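PDB 6AGZ: Old Yellow Enzyme from Pichia, which probably catalyses the asymmetric reduction of the carbon-carbon double bond of enone compounds, using a bound flavin mononucleotide. Local coordinates for residues R56-F70 and V100-L114. Numbering follows the deposited sequence.
Sequences RAENNGGLLITEATF and VHKKGSHISMQLWNL. With FMN (flavin mononucleotide), chain C.
Ala68 CB fits against one face of the Trp112 indole, 3.5 Å from the centroid of its five-membered ring, a CH-pi contact; Leu114 CD2 lies over the opposite face. Beside this sandwich, Phe70 and Trp112 point the same way, their planes 13° apart but slid so far that the rings barely overlap. Phe70 CE1 thereby fills the notch between Trp112 CE3 and Leu114 CG. Phe70 and Trp112 end two neighbouring parallel strands of the TIM barrel, 63-70 and 106-112, joined through helix 87-102 in a beta-alpha-beta unit. The strands pair as two ladders whose register shifts by one residue between Ile65 and Thr69. At this break Met109, bent at its last torsion (chi3 -79°), brings CE to 3.6 Å from Thr69 OG1, crossing Thr69 at about a right angle, while Trp93 of the helix touches both. Thr66 CG2 meets Ile107 CD1. Thr66 OG1 and Thr69 OG1 both donate to Glu67 O from opposite faces of its plane, which ties down the break. At the other end, Lys103 CB presses on the Ala57 methyl, 3.5 Å from CB, and Ser105 CB also touches it. Ser105 OG donates to Ala57 O at 2.6 Å and receives a weak bond from Gly61 N, so one hydroxyl links helix end and turn. Near the C-terminal mouth of the barrel, Gln110 OE1 accepts from FMN N3 at 2.9 Å. Its NE2 donates to FMN O2, nearly straight at 169°. Ala68 CB lies beside FMN O4. This paired amide matches the donor-acceptor pattern of the flavin's pyrimidine edge, so this contact probably contributes to fixing how the flavin is turned.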
ATOM      1  N   ARG A  56     -19.897  15.873  27.286  1.00 18.47           N
ATOM      2  CA  ARG A  56     -18.638  15.571  26.623  1.00 17.19           C
ATOM      3  C   ARG A  56     -18.067  16.762  25.870  1.00 16.93           C
ATOM      4  O   ARG A  56     -16.889  16.735  25.496  1.00 17.64           O
ATOM      5  CB  ARG A  56     -18.828  14.380  25.681  1.00 15.47           C
ATOM      6  CG  ARG A  56     -19.012  13.090  26.455  1.00 15.66           C
ATOM      7  CD  ARG A  56     -19.757  12.015  25.691  1.00 14.31           C
ATOM      8  NE  ARG A  56     -19.867  10.810  26.507  1.00 14.69           N
ATOM      9  CZ  ARG A  56     -20.753  10.650  27.485  1.00 15.47           C
ATOM     10  NH1 ARG A  56     -21.614  11.619  27.769  1.00 14.30           N
ATOM     11  NH2 ARG A  56     -20.779   9.523  28.185  1.00 15.48           N
ATOM     12  N   ALA A  57     -18.867  17.802  25.643  1.00 16.97           N
ATOM     13  CA  ALA A  57     -18.351  19.055  25.119  1.00 16.13           C
ATOM     14  C   ALA A  57     -17.896  20.001  26.222  1.00 16.87           C
ATOM     15  O   ALA A  57     -17.170  20.961  25.939  1.00 16.67           O
ATOM     16  CB  ALA A  57     -19.412  19.736  24.248  1.00 15.95           C
ATOM     17  N   GLU A  58     -18.292  19.743  27.466  1.00 17.74           N
ATOM     18  CA  GLU A  58     -17.876  20.572  28.588  1.00 20.49           C
ATOM     19  C   GLU A  58     -16.422  20.290  28.953  1.00 20.40           C
ATOM     20  O   GLU A  58     -15.993  19.135  29.014  1.00 20.90           O
ATOM     21  CB  GLU A  58     -18.779  20.311  29.795  1.00 21.80           C
ATOM     22  CG  GLU A  58     -18.488  21.169  31.014  1.00 24.96           C
ATOM     23  CD  GLU A  58     -19.254  20.706  32.241  1.00 28.10           C
ATOM     24  OE1 GLU A  58     -19.424  19.480  32.407  1.00 28.30           O
ATOM     25  OE2 GLU A  58     -19.694  21.567  33.033  1.00 29.58           O
ATOM     26  N   ASN A  59     -15.665  21.364  29.191  1.00 20.32           N
ATOM     27  CA  ASN A  59     -14.262  21.278  29.609  1.00 21.38           C
ATOM     28  C   ASN A  59     -13.425  20.473  28.616  1.00 22.95           C
ATOM     29  O   ASN A  59     -12.506  19.747  29.001  1.00 24.96           O
ATOM     30  CB  ASN A  59     -14.138  20.682  31.015  1.00 20.85           C
ATOM     31  CG  ASN A  59     -14.852  21.507  32.068  1.00 21.68           C
ATOM     32  OD1 ASN A  59     -14.858  22.737  32.013  1.00 22.47           O
ATOM     33  ND2 ASN A  59     -15.458  20.830  33.036  1.00 20.49           N
ATOM     34  N   ASN A  60     -13.742  20.588  27.324  1.00 23.71           N
ATOM     35  CA  ASN A  60     -13.051  19.788  26.318  1.00 24.52           C
ATOM     36  C   ASN A  60     -12.280  20.634  25.313  1.00 25.92           C
ATOM     37  O   ASN A  60     -11.058  20.495  25.213  1.00 27.04           O
ATOM     38  CB  ASN A  60     -14.069  18.893  25.596  1.00 22.84           C
ATOM     39  CG  ASN A  60     -13.411  17.833  24.728  1.00 22.27           C
ATOM     40  OD1 ASN A  60     -12.205  17.864  24.485  1.00 22.59           O
ATOM     41  ND2 ASN A  60     -14.212  16.885  24.250  1.00 20.96           N
ATOM     42  N   GLY A  61     -12.947  21.524  24.576  1.00 25.89           N
ATOM     43  CA  GLY A  61     -12.299  22.249  23.502  1.00 26.15           C
ATOM     44  C   GLY A  61     -11.985  21.439  22.262  1.00 24.45           C
ATOM     45  O   GLY A  61     -11.631  22.028  21.234  1.00 24.50           O
ATOM     46  N   GLY A  62     -12.100  20.113  22.317  1.00 23.56           N
ATOM     47  CA  GLY A  62     -11.741  19.248  21.209  1.00 19.44           C
ATOM     48  C   GLY A  62     -12.899  18.967  20.273  1.00 17.46           C
ATOM     49  O   GLY A  62     -13.897  19.692  20.235  1.00 16.62           O
ATOM     50  N   LEU A  63     -12.759  17.889  19.505  1.00 15.53           N
ATOM     51  CA  LEU A  63     -13.736  17.509  18.494  1.00 15.68           C
ATOM     52  C   LEU A  63     -14.557  16.318  18.970  1.00 15.51           C
ATOM     53  O   LEU A  63     -14.004  15.337  19.480  1.00 14.86           O
ATOM     54  CB  LEU A  63     -13.054  17.166  17.167  1.00 15.42           C
ATOM     55  CG  LEU A  63     -13.995  16.719  16.042  1.00 15.03           C
ATOM     56  CD1 LEU A  63     -14.883  17.867  15.588  1.00 13.81           C
ATOM     57  CD2 LEU A  63     -13.216  16.139  14.869  1.00 14.91           C
ATOM     58  N   LEU A  64     -15.871  16.413  18.805  1.00 14.10           N
ATOM     59  CA  LEU A  64     -16.775  15.284  18.949  1.00 14.02           C
ATOM     60  C   LEU A  64     -17.281  14.878  17.572  1.00 13.24           C
ATOM     61  O   LEU A  64     -17.426  15.714  16.677  1.00 13.87           O
ATOM     62  CB  LEU A  64     -17.962  15.626  19.856  1.00 14.66           C
ATOM     63  CG  LEU A  64     -17.689  16.228  21.237  1.00 14.94           C
ATOM     64  CD1 LEU A  64     -19.001  16.538  21.941  1.00 16.56           C
ATOM     65  CD2 LEU A  64     -16.835  15.298  22.084  1.00 14.01           C
ATOM     66  N   ILE A  65     -17.541  13.586  17.398  1.00 13.31           N
ATOM     67  CA  ILE A  65     -18.138  13.071  16.173  1.00 15.12           C
ATOM     68  C   ILE A  65     -19.415  12.338  16.547  1.00 16.81           C
ATOM     69  O   ILE A  65     -19.404  11.470  17.428  1.00 17.39           O
ATOM     70  CB  ILE A  65     -17.178  12.151  15.399  1.00 14.13           C
ATOM     71  CG1 ILE A  65     -15.832  12.843  15.189  1.00 13.34           C
ATOM     72  CG2 ILE A  65     -17.781  11.782  14.053  1.00 13.61           C
ATOM     73  CD1 ILE A  65     -14.836  12.016  14.409  1.00 14.02           C
ATOM     74  N   THR A  66     -20.513  12.693  15.886  1.00 15.67           N
ATOM     75  CA  THR A  66     -21.801  12.114  16.220  1.00 15.08           C
ATOM     76  C   THR A  66     -21.839  10.633  15.867  1.00 15.75           C
ATOM     77  O   THR A  66     -21.073  10.140  15.034  1.00 15.39           O
ATOM     78  CB  THR A  66     -22.933  12.823  15.479  1.00 16.37           C
ATOM     79  OG1 THR A  66     -22.902  12.455  14.094  1.00 16.41           O
ATOM     80  CG2 THR A  66     -22.789  14.322  15.600  1.00 18.07           C
ATOM     81  N   GLU A  67     -22.753   9.928  16.526  1.00 15.08           N
ATOM     82  CA  GLU A  67     -23.160   8.604  16.085  1.00 14.26           C
ATOM     83  C   GLU A  67     -23.484   8.627  14.597  1.00 12.91           C
ATOM     84  O   GLU A  67     -23.960   9.633  14.060  1.00 11.88           O
ATOM     85  CB  GLU A  67     -24.383   8.159  16.881  1.00 15.83           C
ATOM     86  CG  GLU A  67     -25.492   9.202  16.846  1.00 16.06           C
ATOM     87  CD  GLU A  67     -26.406   9.142  18.049  1.00 18.07           C
ATOM     88  OE1 GLU A  67     -27.391   8.378  18.010  1.00 18.40           O
ATOM     89  OE2 GLU A  67     -26.133   9.862  19.034  1.00 18.84           O
ATOM     90  N   ALA A  68     -23.204   7.514  13.925  1.00 13.63           N
ATOM     91  CA  ALA A  68     -23.476   7.414  12.498  1.00 12.97           C
ATOM     92  C   ALA A  68     -24.944   7.709  12.212  1.00 13.37           C
ATOM     93  O   ALA A  68     -25.840   7.075  12.778  1.00 12.53           O
ATOM     94  CB  ALA A  68     -23.095   6.027  11.992  1.00 10.84           C
ATOM     95  N   THR A  69     -25.185   8.677  11.333  1.00 12.59           N
ATOM     96  CA  THR A  69     -26.506   9.252  11.126  1.00 13.71           C
ATOM     97  C   THR A  69     -26.964   8.998   9.698  1.00 14.73           C
ATOM     98  O   THR A  69     -26.228   9.282   8.746  1.00 15.06           O
ATOM     99  CB  THR A  69     -26.488  10.757  11.419  1.00 15.21           C
ATOM    100  OG1 THR A  69     -26.203  10.973  12.808  1.00 13.92           O
ATOM    101  CG2 THR A  69     -27.822  11.392  11.076  1.00 16.00           C
ATOM    102  N   PHE A  70     -28.178   8.467   9.554  1.00 13.90           N
ATOM    103  CA  PHE A  70     -28.741   8.217   8.233  1.00 13.41           C
ATOM    104  C   PHE A  70     -28.942   9.529   7.483  1.00 14.07           C
ATOM    105  O   PHE A  70     -29.509  10.485   8.020  1.00 14.29           O
ATOM    106  CB  PHE A  70     -30.075   7.478   8.358  1.00 14.24           C
ATOM    107  CG  PHE A  70     -29.991   6.188   9.124  1.00 13.73           C
ATOM    108  CD1 PHE A  70     -28.929   5.319   8.937  1.00 13.24           C
ATOM    109  CD2 PHE A  70     -30.979   5.843  10.035  1.00 13.28           C
ATOM    110  CE1 PHE A  70     -28.852   4.132   9.644  1.00 12.19           C
ATOM    111  CE2 PHE A  70     -30.908   4.659  10.745  1.00 12.08           C
ATOM    112  CZ  PHE A  70     -29.844   3.802  10.550  1.00 11.76           C
ATOM    113  N   VAL A 100     -23.231  22.059  21.981  1.00 18.58           N
ATOM    114  CA  VAL A 100     -21.832  21.638  21.935  1.00 18.33           C
ATOM    115  C   VAL A 100     -20.916  22.843  21.744  1.00 19.28           C
ATOM    116  O   VAL A 100     -19.862  22.950  22.384  1.00 18.75           O
ATOM    117  CB  VAL A 100     -21.625  20.585  20.830  1.00 17.52           C
ATOM    118  CG1 VAL A 100     -20.143  20.396  20.537  1.00 16.95           C
ATOM    119  CG2 VAL A 100     -22.257  19.261  21.236  1.00 15.38           C
ATOM    120  N   HIS A 101     -21.305  23.773  20.868  1.00 18.36           N
ATOM    121  CA  HIS A 101     -20.484  24.956  20.631  1.00 19.58           C
ATOM    122  C   HIS A 101     -20.527  25.912  21.816  1.00 18.97           C
ATOM    123  O   HIS A 101     -19.521  26.558  22.134  1.00 18.34           O
ATOM    124  CB  HIS A 101     -20.935  25.663  19.354  1.00 21.85           C
ATOM    125  CG  HIS A 101     -20.526  24.961  18.098  1.00 22.33           C
ATOM    126  ND1 HIS A 101     -21.213  25.097  16.911  1.00 22.73           N
ATOM    127  CD2 HIS A 101     -19.494  24.121  17.841  1.00 22.12           C
ATOM    128  CE1 HIS A 101     -20.625  24.370  15.978  1.00 22.49           C
ATOM    129  NE2 HIS A 101     -19.580  23.768  16.516  1.00 22.00           N
ATOM    130  N   LYS A 102     -21.685  26.028  22.471  1.00 18.77           N
ATOM    131  CA  LYS A 102     -21.766  26.833  23.685  1.00 19.83           C
ATOM    132  C   LYS A 102     -20.813  26.304  24.749  1.00 20.55           C
ATOM    133  O   LYS A 102     -20.200  27.078  25.492  1.00 20.14           O
ATOM    134  CB  LYS A 102     -23.205  26.851  24.204  1.00 21.46           C
ATOM    135  CG  LYS A 102     -23.441  27.748  25.409  1.00 24.21           C
ATOM    136  CD  LYS A 102     -24.870  27.605  25.912  1.00 26.80           C
ATOM    137  CE  LYS A 102     -25.095  28.403  27.184  1.00 29.06           C
ATOM    138  NZ  LYS A 102     -26.418  28.103  27.802  1.00 30.69           N
ATOM    139  N   LYS A 103     -20.660  24.983  24.816  1.00 19.91           N
ATOM    140  CA  LYS A 103     -19.723  24.358  25.737  1.00 21.14           C
ATOM    141  C   LYS A 103     -18.269  24.670  25.406  1.00 20.26           C
ATOM    142  O   LYS A 103     -17.401  24.455  26.259  1.00 20.84           O
ATOM    143  CB  LYS A 103     -19.944  22.851  25.744  1.00 21.98           C
ATOM    144  CG  LYS A 103     -20.999  22.374  26.713  1.00 23.24           C
ATOM    145  CD  LYS A 103     -20.738  22.891  28.114  1.00 25.31           C
ATOM    146  CE  LYS A 103     -21.986  22.802  28.966  1.00 27.27           C
ATOM    147  NZ  LYS A 103     -22.628  21.465  28.839  1.00 29.46           N
ATOM    148  N   GLY A 104     -17.980  25.161  24.206  1.00 17.91           N
ATOM    149  CA  GLY A 104     -16.619  25.431  23.790  1.00 17.98           C
ATOM    150  C   GLY A 104     -15.946  24.322  23.016  1.00 17.88           C
ATOM    151  O   GLY A 104     -14.727  24.382  22.822  1.00 17.61           O
ATOM    152  N   SER A 105     -16.690  23.315  22.574  1.00 17.56           N
ATOM    153  CA  SER A 105     -16.157  22.225  21.773  1.00 16.53           C
ATOM    154  C   SER A 105     -16.655  22.342  20.337  1.00 16.38           C
ATOM    155  O   SER A 105     -17.363  23.283  19.968  1.00 16.52           O
ATOM    156  CB  SER A 105     -16.534  20.872  22.380  1.00 17.18           C
ATOM    157  OG  SER A 105     -15.936  20.702  23.653  1.00 18.46           O
ATOM    158  N   HIS A 106     -16.272  21.363  19.522  1.00 16.35           N
ATOM    159  CA  HIS A 106     -16.624  21.320  18.113  1.00 16.84           C
ATOM    160  C   HIS A 106     -17.106  19.917  17.776  1.00 16.86           C
ATOM    161  O   HIS A 106     -16.764  18.944  18.453  1.00 16.66           O
ATOM    162  CB  HIS A 106     -15.429  21.716  17.238  1.00 19.00           C
ATOM    163  CG  HIS A 106     -14.650  22.875  17.779  1.00 22.41           C
ATOM    164  ND1 HIS A 106     -14.838  24.168  17.343  1.00 23.26           N
ATOM    165  CD2 HIS A 106     -13.689  22.936  18.731  1.00 23.16           C
ATOM    166  CE1 HIS A 106     -14.022  24.975  17.997  1.00 24.07           C
ATOM    167  NE2 HIS A 106     -13.314  24.252  18.846  1.00 24.47           N
ATOM    168  N   ILE A 107     -17.912  19.811  16.723  1.00 16.89           N
ATOM    169  CA  ILE A 107     -18.611  18.565  16.433  1.00 16.71           C
ATOM    170  C   ILE A 107     -18.682  18.336  14.928  1.00 16.29           C
ATOM    171  O   ILE A 107     -18.903  19.268  14.148  1.00 16.38           O
ATOM    172  CB  ILE A 107     -20.018  18.556  17.071  1.00 16.58           C
ATOM    173  CG1 ILE A 107     -20.678  17.186  16.908  1.00 16.48           C
ATOM    174  CG2 ILE A 107     -20.890  19.668  16.497  1.00 16.47           C
ATOM    175  CD1 ILE A 107     -21.895  17.000  17.786  1.00 18.14           C
ATOM    176  N   SER A 108     -18.471  17.083  14.529  1.00 16.25           N
ATOM    177  CA  SER A 108     -18.659  16.619  13.165  1.00 14.63           C
ATOM    178  C   SER A 108     -19.729  15.536  13.159  1.00 14.86           C
ATOM    179  O   SER A 108     -19.848  14.760  14.110  1.00 14.16           O
ATOM    180  CB  SER A 108     -17.351  16.065  12.580  1.00 16.03           C
ATOM    181  OG  SER A 108     -17.583  15.349  11.379  1.00 17.14           O
ATOM    182  N   MET A 109     -20.518  15.489  12.091  1.00 14.44           N
ATOM    183  CA  MET A 109     -21.546  14.468  11.934  1.00 14.17           C
ATOM    184  C   MET A 109     -21.082  13.428  10.925  1.00 14.95           C
ATOM    185  O   MET A 109     -20.719  13.773   9.795  1.00 16.41           O
ATOM    186  CB  MET A 109     -22.879  15.071  11.491  1.00 14.56           C
ATOM    187  CG  MET A 109     -23.846  14.018  10.956  1.00 15.45           C
ATOM    188  SD  MET A 109     -25.535  14.586  10.687  1.00 16.18           S
ATOM    189  CE  MET A 109     -26.179  14.562  12.355  1.00 15.12           C
ATOM    190  N   GLN A 110     -21.096  12.161  11.331  1.00 15.50           N
ATOM    191  CA  GLN A 110     -20.817  11.061  10.420  1.00 16.29           C
ATOM    192  C   GLN A 110     -22.112  10.635   9.740  1.00 16.12           C
ATOM    193  O   GLN A 110     -23.135  10.444  10.405  1.00 15.02           O
ATOM    194  CB  GLN A 110     -20.191   9.878  11.159  1.00 15.27           C
ATOM    195  CG  GLN A 110     -19.668   8.796  10.227  1.00 15.06           C
ATOM    196  CD  GLN A 110     -19.349   7.501  10.946  1.00 16.11           C
ATOM    197  OE1 GLN A 110     -20.156   6.996  11.723  1.00 14.15           O
ATOM    198  NE2 GLN A 110     -18.165   6.955  10.689  1.00 16.38           N
ATOM    199  N   LEU A 111     -22.066  10.496   8.417  1.00 15.88           N
ATOM    200  CA  LEU A 111     -23.227  10.098   7.632  1.00 14.85           C
ATOM    201  C   LEU A 111     -23.194   8.595   7.383  1.00 15.58           C
ATOM    202  O   LEU A 111     -22.182   8.061   6.918  1.00 14.13           O
ATOM    203  CB  LEU A 111     -23.277  10.851   6.303  1.00 15.50           C
ATOM    204  CG  LEU A 111     -23.567  12.350   6.382  1.00 13.29           C
ATOM    205  CD1 LEU A 111     -23.724  12.934   4.983  1.00 13.94           C
ATOM    206  CD2 LEU A 111     -24.802  12.624   7.229  1.00 11.01           C
ATOM    207  N   TRP A 112     -24.307   7.928   7.674  1.00 16.87           N
ATOM    208  CA  TRP A 112     -24.403   6.477   7.616  1.00 16.27           C
ATOM    209  C   TRP A 112     -25.217   6.046   6.404  1.00 16.21           C
ATOM    210  O   TRP A 112     -26.181   6.716   6.019  1.00 16.17           O
ATOM    211  CB  TRP A 112     -25.054   5.931   8.890  1.00 15.16           C
ATOM    212  CG  TRP A 112     -24.537   4.596   9.341  1.00 14.09           C
ATOM    213  CD1 TRP A 112     -23.540   3.860   8.770  1.00 12.53           C
ATOM    214  CD2 TRP A 112     -24.993   3.845  10.472  1.00 14.03           C
ATOM    215  NE1 TRP A 112     -23.346   2.697   9.478  1.00 12.62           N
ATOM    216  CE2 TRP A 112     -24.224   2.666  10.530  1.00 13.58           C
ATOM    217  CE3 TRP A 112     -25.969   4.062  11.449  1.00 14.24           C
ATOM    218  CZ2 TRP A 112     -24.411   1.703  11.517  1.00 14.27           C
ATOM    219  CZ3 TRP A 112     -26.151   3.105  12.429  1.00 15.52           C
ATOM    220  CH2 TRP A 112     -25.377   1.941  12.455  1.00 15.59           C
ATOM    221  N   ASN A 113     -24.821   4.925   5.806  1.00 15.51           N
ATOM    222  CA  ASN A 113     -25.613   4.274   4.766  1.00 14.85           C
ATOM    223  C   ASN A 113     -25.405   2.777   4.918  1.00 13.75           C
ATOM    224  O   ASN A 113     -24.281   2.289   4.759  1.00 14.14           O
ATOM    225  CB  ASN A 113     -25.212   4.746   3.367  1.00 15.98           C
ATOM    226  CG  ASN A 113     -26.236   4.373   2.310  1.00 17.68           C
ATOM    227  OD1 ASN A 113     -26.925   3.358   2.424  1.00 18.44           O
ATOM    228  ND2 ASN A 113     -26.346   5.198   1.277  1.00 17.81           N
ATOM    229  N   LEU A 114     -26.483   2.054   5.221  1.00 13.73           N
ATOM    230  CA  LEU A 114     -26.352   0.674   5.677  1.00 13.36           C
ATOM    231  C   LEU A 114     -26.114  -0.299   4.529  1.00 14.87           C
ATOM    232  O   LEU A 114     -25.258  -1.185   4.634  1.00 13.27           O
ATOM    233  CB  LEU A 114     -27.596   0.270   6.468  1.00 13.81           C
ATOM    234  CG  LEU A 114     -27.826   1.062   7.756  1.00 14.53           C
ATOM    235  CD1 LEU A 114     -28.978   0.482   8.558  1.00 14.75           C
ATOM    236  CD2 LEU A 114     -26.557   1.093   8.589  1.00 12.07           C
TER
HETATM  237  N1  FMN C 501     -17.641   3.579  14.273  1.00 14.92           N
HETATM  238  C2  FMN C 501     -18.204   4.283  13.225  1.00 15.35           C
HETATM  239  O2  FMN C 501     -17.502   4.653  12.285  1.00 14.37           O
HETATM  240  N3  FMN C 501     -19.554   4.570  13.226  1.00 15.65           N
HETATM  241  C4  FMN C 501     -20.343   4.155  14.278  1.00 17.33           C
HETATM  242  O4  FMN C 501     -21.547   4.407  14.287  1.00 20.38           O
HETATM  243  C4A FMN C 501     -19.778   3.448  15.332  1.00 16.41           C
HETATM  244  N5  FMN C 501     -20.569   3.035  16.378  1.00 17.72           N
HETATM  245  C5A FMN C 501     -20.016   2.337  17.429  1.00 18.81           C
HETATM  246  C6  FMN C 501     -20.822   1.924  18.482  1.00 20.06           C
HETATM  247  C7  FMN C 501     -20.273   1.218  19.544  1.00 21.96           C
HETATM  248  C7M FMN C 501     -21.144   0.776  20.681  1.00 22.69           C
HETATM  249  C8  FMN C 501     -18.916   0.923  19.555  1.00 21.07           C
HETATM  250  C8M FMN C 501     -18.322   0.161  20.701  1.00 22.50           C
HETATM  251  C9  FMN C 501     -18.112   1.334  18.500  1.00 19.48           C
HETATM  252  C9A FMN C 501     -18.657   2.044  17.434  1.00 17.80           C
HETATM  253  N10 FMN C 501     -17.860   2.456  16.381  1.00 16.58           N
HETATM  254  C10 FMN C 501     -18.421   3.158  15.330  1.00 15.61           C
HETATM  255  C1' FMN C 501     -16.388   2.153  16.385  1.00 16.76           C
HETATM  256  C2' FMN C 501     -15.692   3.252  17.194  1.00 17.21           C
HETATM  257  O2' FMN C 501     -15.896   4.495  16.558  1.00 17.43           O
HETATM  258  C3' FMN C 501     -14.197   3.006  17.387  1.00 17.00           C
HETATM  259  O3' FMN C 501     -13.539   3.021  16.141  1.00 16.74           O
HETATM  260  C4' FMN C 501     -13.947   1.678  18.096  1.00 17.18           C
HETATM  261  O4' FMN C 501     -14.796   1.572  19.217  1.00 15.28           O
HETATM  262  C5' FMN C 501     -12.504   1.551  18.567  1.00 17.70           C
HETATM  263  O5' FMN C 501     -12.172   2.657  19.377  1.00 19.55           O
HETATM  264  P   FMN C 501     -11.969   2.465  20.963  1.00 18.30           P
HETATM  265  O1P FMN C 501     -10.978   1.350  21.201  1.00 21.30           O
HETATM  266  O2P FMN C 501     -11.442   3.742  21.570  1.00 19.09           O
HETATM  267  O3P FMN C 501     -13.297   2.119  21.590  1.00 16.81           O
HETATM  268  O   HOH W   1     -16.721  24.036  28.950  1.00 22.02           O
HETATM  269  O   HOH W   2     -11.820  25.172  20.844  1.00 23.80           O